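Secreted protein (Streptomyces lividans, PDB 4UNM) is a copper-binding member of the radical copper oxidase family, related to galactose oxidase, that is required for glycan deposition at hyphal tips and for morphogenesis. Local coordinates at residues L314-K319 / Q372-M377; W26-F31 / D464-R469. All coordinates share one frame; numbering follows the deposited sequence.

Overall arrangement
Both contacts lie in the beta-propeller, whose blades are four-stranded antiparallel sheets, and their centres are about 33 Å apart, with nearest atoms about 15 Å apart. Contact 1 (314-319 with 372-377) joins the turn between the first two strands of one blade to the corresponding region of the next blade. Contact 2 (26-31 with 464-469) joins the N-terminal strand to a loop linking two blades more than 400 residues later, where the propeller ring closes. Contact 1 is mostly buried yet polar, built round one glutamate carboxylate; contact 2 is partly buried and mainly apolar, with a tryptophan at its inner side and an exposed leucine at its outer side.

Contact 1 (L314-K319 / Q372-M377); sequences LMQNGK and QDEKYM
Glu-374 sends its carboxylate into the turn at 315-318, where OE2 accepts a nearly straight hydrogen bond from Gln-316 N (2.8 Å, 175°). The donor comes from above the carboxylate plane. A water bound to the same OE2 at 2.7 Å accepts in turn from Asn-317 N, so one oxygen serves two successive amides of the turn, directly and through water. Met-315 lies across the carboxylate, its CB 3.5 Å from Glu-374 OE2, and shields this polar group with methylene rather than competing for its bonds. Glu-374 OE1 accepts from Tyr-376 OH at 3.1 Å, nearly along its C-O axis, which fixes the rotation of the carboxylate; the bend at chi2 (-101°) carries the acid across to both partners. Here the type I turn Met-315 to Gly-318 links the first two strands of a Kelch-family blade, and Glu-374 just precedes the second strand of the next blade. Asn-317 shapes the turn further through an Asx turn, OD1 accepting from Lys-319 N, while Gly-318 adopts a positive phi that suits glycine. Outside, Leu-399 packs on Met-315 and Tyr-376, and the tyrosine ring meets Phe-313 edge-to-face.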
loop_
_atom_site.group_PDB
_atom_site.type_symbol
_atom_site.label_atom_id
_atom_site.label_comp_id
_atom_site.label_asym_id
_atom_site.label_seq_id
_atom_site.Cartn_x
_atom_site.Cartn_y
_atom_site.Cartn_z
ATOM N N LEU A 314 11.629 2.526 -7.501
ATOM C CA LEU A 314 12.765 2.536 -8.452
ATOM C C LEU A 314 13.478 3.871 -8.343
ATOM O O LEU A 314 12.855 4.947 -8.506
ATOM C CB LEU A 314 12.271 2.326 -9.890
ATOM C CG LEU A 314 13.369 2.246 -10.969
ATOM C CD1 LEU A 314 14.355 1.104 -10.706
ATOM C CD2 LEU A 314 12.749 2.133 -12.341
ATOM N N MET A 315 14.782 3.809 -8.088
ATOM C CA MET A 315 15.660 4.990 -8.007
ATOM C C MET A 315 16.295 5.267 -9.360
ATOM O O MET A 315 16.276 4.426 -10.240
ATOM C CB MET A 315 16.794 4.737 -7.009
ATOM C CG MET A 315 16.320 4.464 -5.578
ATOM S SD MET A 315 17.591 3.624 -4.574
ATOM C CE MET A 315 18.918 4.833 -4.676
ATOM N N GLN A 316 16.862 6.455 -9.521
ATOM C CA GLN A 316 17.368 6.851 -10.865
ATOM C C GLN A 316 18.606 6.073 -11.285
ATOM O O GLN A 316 18.901 5.966 -12.470
ATOM C CB GLN A 316 17.655 8.358 -10.877
ATOM C CG GLN A 316 16.385 9.167 -10.901
ATOM C CD GLN A 316 16.599 10.641 -10.646
ATOM O OE1 GLN A 316 16.204 11.180 -9.613
ATOM N NE2 GLN A 316 17.161 11.306 -11.603
ATOM N N ASN A 317 19.297 5.470 -10.324
ATOM C CA ASN A 317 20.370 4.526 -10.651
ATOM C C ASN A 317 19.941 3.086 -10.872
ATOM O O ASN A 317 20.793 2.197 -11.061
ATOM C CB ASN A 317 21.462 4.624 -9.603
ATOM C CG ASN A 317 21.052 4.034 -8.284
ATOM O OD1 ASN A 317 19.897 3.546 -8.106
ATOM N ND2 ASN A 317 21.961 4.100 -7.328
ATOM N N GLY A 318 18.626 2.845 -10.887
ATOM C CA GLY A 318 18.096 1.514 -11.175
ATOM C C GLY A 318 18.005 0.553 -9.966
ATOM O O GLY A 318 17.509 -0.554 -10.114
ATOM N N LYS A 319 18.500 0.964 -8.813
ATOM C CA LYS A 319 18.285 0.226 -7.587
ATOM C C LYS A 319 16.919 0.543 -6.997
ATOM O O LYS A 319 16.215 1.506 -7.408
ATOM C CB LYS A 319 19.400 0.554 -6.585
ATOM C CG LYS A 319 20.763 0.148 -7.171
ATOM C CD LYS A 319 21.953 0.695 -6.462
ATOM C CE LYS A 319 23.218 0.326 -7.253
ATOM N NZ LYS A 319 24.362 0.196 -6.320
ATOM N N GLN A 372 12.972 13.960 -9.499
ATOM C CA GLN A 372 14.382 14.211 -9.768
ATOM C C GLN A 372 15.248 14.315 -8.510
ATOM O O GLN A 372 16.389 13.900 -8.542
ATOM C CB GLN A 372 14.572 15.499 -10.575
ATOM C CG GLN A 372 14.354 15.314 -12.049
ATOM C CD GLN A 372 12.939 15.646 -12.507
ATOM O OE1 GLN A 372 11.993 15.608 -11.731
ATOM N NE2 GLN A 372 12.803 15.976 -13.806
ATOM N N ASP A 373 14.700 14.842 -7.424
ATOM C CA ASP A 373 15.480 15.068 -6.193
ATOM C C ASP A 373 15.759 13.807 -5.382
ATOM O O ASP A 373 16.562 13.834 -4.468
ATOM C CB ASP A 373 14.774 16.051 -5.288
ATOM C CG ASP A 373 14.714 17.455 -5.883
ATOM O OD1 ASP A 373 15.398 17.709 -6.895
ATOM O OD2 ASP A 373 13.968 18.269 -5.325
ATOM N N GLU A 374 15.045 12.734 -5.667
ATOM C CA GLU A 374 15.199 11.485 -4.918
ATOM C C GLU A 374 15.100 11.656 -3.408
ATOM O O GLU A 374 15.865 11.057 -2.663
ATOM C CB GLU A 374 16.510 10.814 -5.304
ATOM C CG GLU A 374 16.513 10.307 -6.719
ATOM C CD GLU A 374 16.278 8.790 -6.801
ATOM O OE1 GLU A 374 15.167 8.233 -6.396
ATOM O OE2 GLU A 374 17.236 8.167 -7.284
ATOM N N LYS A 375 14.127 12.440 -2.952
ATOM C CA LYS A 375 13.825 12.558 -1.555
ATOM C C LYS A 375 12.545 11.816 -1.221
ATOM O O LYS A 375 11.515 12.040 -1.852
ATOM C CB LYS A 375 13.660 14.005 -1.145
ATOM C CG LYS A 375 14.924 14.846 -1.137
ATOM C CD LYS A 375 14.617 16.070 -0.277
ATOM C CE LYS A 375 15.505 17.236 -0.590
ATOM N NZ LYS A 375 15.005 18.405 0.187
ATOM N N TYR A 376 12.632 10.942 -0.229
ATOM C CA TYR A 376 11.525 10.106 0.266
ATOM C C TYR A 376 11.104 10.510 1.636
ATOM O O TYR A 376 11.939 10.742 2.522
ATOM C CB TYR A 376 11.979 8.647 0.272
ATOM C CG TYR A 376 12.247 8.123 -1.094
ATOM C CD1 TYR A 376 13.457 8.344 -1.738
ATOM C CD2 TYR A 376 11.250 7.426 -1.793
ATOM C CE1 TYR A 376 13.681 7.845 -3.012
ATOM C CE2 TYR A 376 11.479 6.941 -3.065
ATOM C CZ TYR A 376 12.673 7.180 -3.687
ATOM O OH TYR A 376 12.901 6.677 -4.953
ATOM N N MET A 377 9.804 10.585 1.860
ATOM C CA MET A 377 9.280 10.882 3.145
ATOM C C MET A 377 8.447 9.723 3.677
ATOM O O MET A 377 7.558 9.227 2.978
ATOM C CB MET A 377 8.394 12.121 3.063
ATOM C CG MET A 377 7.732 12.467 4.390
ATOM S SD MET A 377 6.895 14.075 4.417
ATOM C CE MET A 377 5.553 13.798 3.315
HETATM O O HOH W 1 19.664 7.111 -7.746
#

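Contact 2 (W26-F31 / D464-R469); sequences WEIIEF and DPLVGR
Pro-465 lies over one face of the Trp-26 indole in a CH-pi contact: its CA stands 3.5 Å from the centroid of the five-membered ring and 11° off the normal. Its CB packs over the six-membered ring, 3.8 Å from Trp-26 CZ2; proline suits the place because its restricted phi favours the extended loop backbone that lays both atoms there. Trp-26 has CG anti to its carbonyl carbon (chi1 -67°), which swings the indole off the strand and under the proline.

The other apolar contacts follow the strand. Leu-466 sets CG against Trp-26 CB (3.8 Å) and brings CD1 to Ile-28 CG1, while Val-467 meets that same Ile-28 branch with CG2 at 3.9 Å, crossing it at about a right angle. These branched aliphatic chains extend the cover from the indole towards solvent.

No hydrogen bond crosses between the segments; the polar groups are held by neighbours. In one of two modelled conformers, Arg-469 places NH2 3.5 Å from Trp-26 CZ3, its guanidinium tilted 19° from the ring. That nitrogen is salt-bridged to Glu-508, whose carboxylate also accepts from the amides of Leu-466 and Val-467 and so ties the loop down. Trp-26 NE1 donates to Ala-463 O, just ahead of Asp-464 in the same loop. An alanine in place of Trp-26 would probably leave Pro-465 without the flat surface it packs on and Ala-463 O without its indole donor.

Strand 25-29 is the N-terminal outer strand completing a propeller blade whose other strands, 507-511, 483-487 and 473-477, come late in the chain, the ring closure known from beta-propellers; the loop arrives from strand 458-461 of the preceding blade. The indole sits between blades, with Phe-485 and Tyr-510 on its own sheet and Ser-432 and Ala-449 on the neighbouring one.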
loop_
_atom_site.group_PDB
_atom_site.type_symbol
_atom_site.label_atom_id
_atom_site.label_comp_id
_atom_site.label_asym_id
_atom_site.label_seq_id
_atom_site.Cartn_x
_atom_site.Cartn_y
_atom_site.Cartn_z
ATOM N N TRP A 26 -14.122 19.657 1.513
ATOM C CA TRP A 26 -14.459 18.257 1.347
ATOM C C TRP A 26 -15.950 18.032 1.026
ATOM O O TRP A 26 -16.809 18.801 1.493
ATOM C CB TRP A 26 -14.177 17.531 2.652
ATOM C CG TRP A 26 -12.747 17.454 3.038
ATOM C CD1 TRP A 26 -12.012 18.394 3.702
ATOM C CD2 TRP A 26 -11.862 16.359 2.787
ATOM N NE1 TRP A 26 -10.714 17.961 3.874
ATOM C CE2 TRP A 26 -10.594 16.713 3.320
ATOM C CE3 TRP A 26 -12.009 15.121 2.143
ATOM C CZ2 TRP A 26 -9.485 15.861 3.256
ATOM C CZ3 TRP A 26 -10.904 14.263 2.080
ATOM C CH2 TRP A 26 -9.658 14.644 2.630
ATOM N N GLU A 27 -16.250 16.981 0.276
ATOM C CA GLU A 27 -17.616 16.523 0.065
ATOM C C GLU A 27 -17.711 15.008 0.134
ATOM O O GLU A 27 -16.846 14.286 -0.375
ATOM C CB GLU A 27 -18.166 17.060 -1.271
ATOM C CG GLU A 27 -17.535 16.452 -2.511
ATOM C CD GLU A 27 -17.929 17.141 -3.807
ATOM O OE1 GLU A 27 -19.071 16.915 -4.247
ATOM O OE2 GLU A 27 -17.089 17.873 -4.398
ATOM N N ILE A 28 -18.776 14.529 0.762
ATOM C CA ILE A 28 -19.090 13.118 0.807
ATOM C C ILE A 28 -19.858 12.729 -0.457
ATOM O O ILE A 28 -20.754 13.452 -0.906
ATOM C CB ILE A 28 -19.896 12.782 2.080
ATOM C CG1 ILE A 28 -19.048 13.066 3.317
ATOM C CG2 ILE A 28 -20.361 11.342 2.081
ATOM C CD1 ILE A 28 -19.842 13.081 4.606
ATOM N N ILE A 29 -19.457 11.616 -1.053
ATOM C CA ILE A 29 -20.190 10.989 -2.131
ATOM C C ILE A 29 -20.639 9.655 -1.580
ATOM O O ILE A 29 -19.845 8.873 -1.052
ATOM C CB ILE A 29 -19.350 10.767 -3.410
ATOM C CG1 ILE A 29 -18.732 12.073 -3.918
ATOM C CG2 ILE A 29 -20.179 10.096 -4.516
ATOM C CD1 ILE A 29 -19.717 13.080 -4.449
ATOM N N GLU A 30 -21.929 9.394 -1.714
ATOM C CA GLU A 30 -22.491 8.118 -1.340
ATOM C C GLU A 30 -23.181 7.552 -2.568
ATOM O O GLU A 30 -23.856 8.268 -3.280
ATOM C CB GLU A 30 -23.460 8.306 -0.178
ATOM C CG GLU A 30 -23.808 7.016 0.553
ATOM C CD GLU A 30 -24.406 7.258 1.932
ATOM O OE1 GLU A 30 -25.159 8.246 2.098
ATOM O OE2 GLU A 30 -24.122 6.460 2.852
ATOM N N PHE A 31 -22.960 6.281 -2.850
ATOM C CA PHE A 31 -23.464 5.688 -4.072
ATOM C C PHE A 31 -24.804 4.996 -3.827
ATOM O O PHE A 31 -25.110 4.613 -2.694
ATOM C CB PHE A 31 -22.439 4.708 -4.619
ATOM C CG PHE A 31 -21.175 5.374 -5.079
ATOM C CD1 PHE A 31 -21.170 6.164 -6.222
ATOM C CD2 PHE A 31 -20.010 5.239 -4.359
ATOM C CE1 PHE A 31 -20.012 6.779 -6.647
ATOM C CE2 PHE A 31 -18.851 5.862 -4.766
ATOM C CZ PHE A 31 -18.850 6.625 -5.914
ATOM N N ASP A 464 -10.600 19.954 7.750
ATOM C CA ASP A 464 -10.818 18.612 8.243
ATOM C C ASP A 464 -11.567 17.770 7.216
ATOM O O ASP A 464 -12.560 18.222 6.640
ATOM C CB ASP A 464 -11.623 18.601 9.546
ATOM C CG ASP A 464 -10.916 19.263 10.694
ATOM O OD1 ASP A 464 -9.778 19.763 10.588
ATOM O OD2 ASP A 464 -11.570 19.303 11.740
ATOM N N PRO A 465 -11.124 16.510 7.014
ATOM C CA PRO A 465 -11.971 15.528 6.356
ATOM C C PRO A 465 -13.281 15.280 7.113
ATOM O O PRO A 465 -13.340 15.455 8.331
ATOM C CB PRO A 465 -11.105 14.260 6.323
ATOM C CG PRO A 465 -10.009 14.489 7.293
ATOM C CD PRO A 465 -9.893 15.940 7.584
ATOM N N LEU A 466 -14.306 14.881 6.370
ATOM C CA LEU A 466 -15.611 14.560 6.928
ATOM C C LEU A 466 -15.748 13.119 7.412
ATOM O O LEU A 466 -16.540 12.837 8.313
ATOM C CB LEU A 466 -16.701 14.894 5.907
ATOM C CG LEU A 466 -16.602 16.280 5.262
ATOM C CD1 LEU A 466 -17.769 16.503 4.298
ATOM C CD2 LEU A 466 -16.562 17.385 6.306
ATOM N N VAL A 467 -14.978 12.192 6.833
ATOM C CA VAL A 467 -15.122 10.792 7.141
ATOM C C VAL A 467 -13.783 10.270 7.646
ATOM O O VAL A 467 -12.719 10.625 7.101
ATOM C CB VAL A 467 -15.564 10.018 5.898
ATOM C CG1 VAL A 467 -15.641 8.529 6.185
ATOM C CG2 VAL A 467 -16.921 10.538 5.419
ATOM N N GLY A 468 -13.835 9.485 8.720
ATOM C CA GLY A 468 -12.656 8.851 9.280
ATOM C C GLY A 468 -12.137 7.714 8.384
ATOM O O GLY A 468 -12.916 6.925 7.831
ATOM N N ARG A 469 -10.810 7.643 8.278
ATOM C CA ARG A 469 -10.159 6.630 7.448
ATOM C C ARG A 469 -8.916 6.069 8.104
ATOM O O ARG A 469 -7.914 6.773 8.274
ATOM C CB ARG A 469 -9.823 7.180 6.076
ATOM C CG ARG A 469 -10.949 6.979 5.092
ATOM C CD ARG A 469 -10.683 7.727 3.802
ATOM N NE ARG A 469 -10.498 9.152 4.010
ATOM C CZ ARG A 469 -11.455 10.062 3.853
ATOM N NH1 ARG A 469 -12.677 9.699 3.486
ATOM N NH2 ARG A 469 -11.192 11.342 4.057
#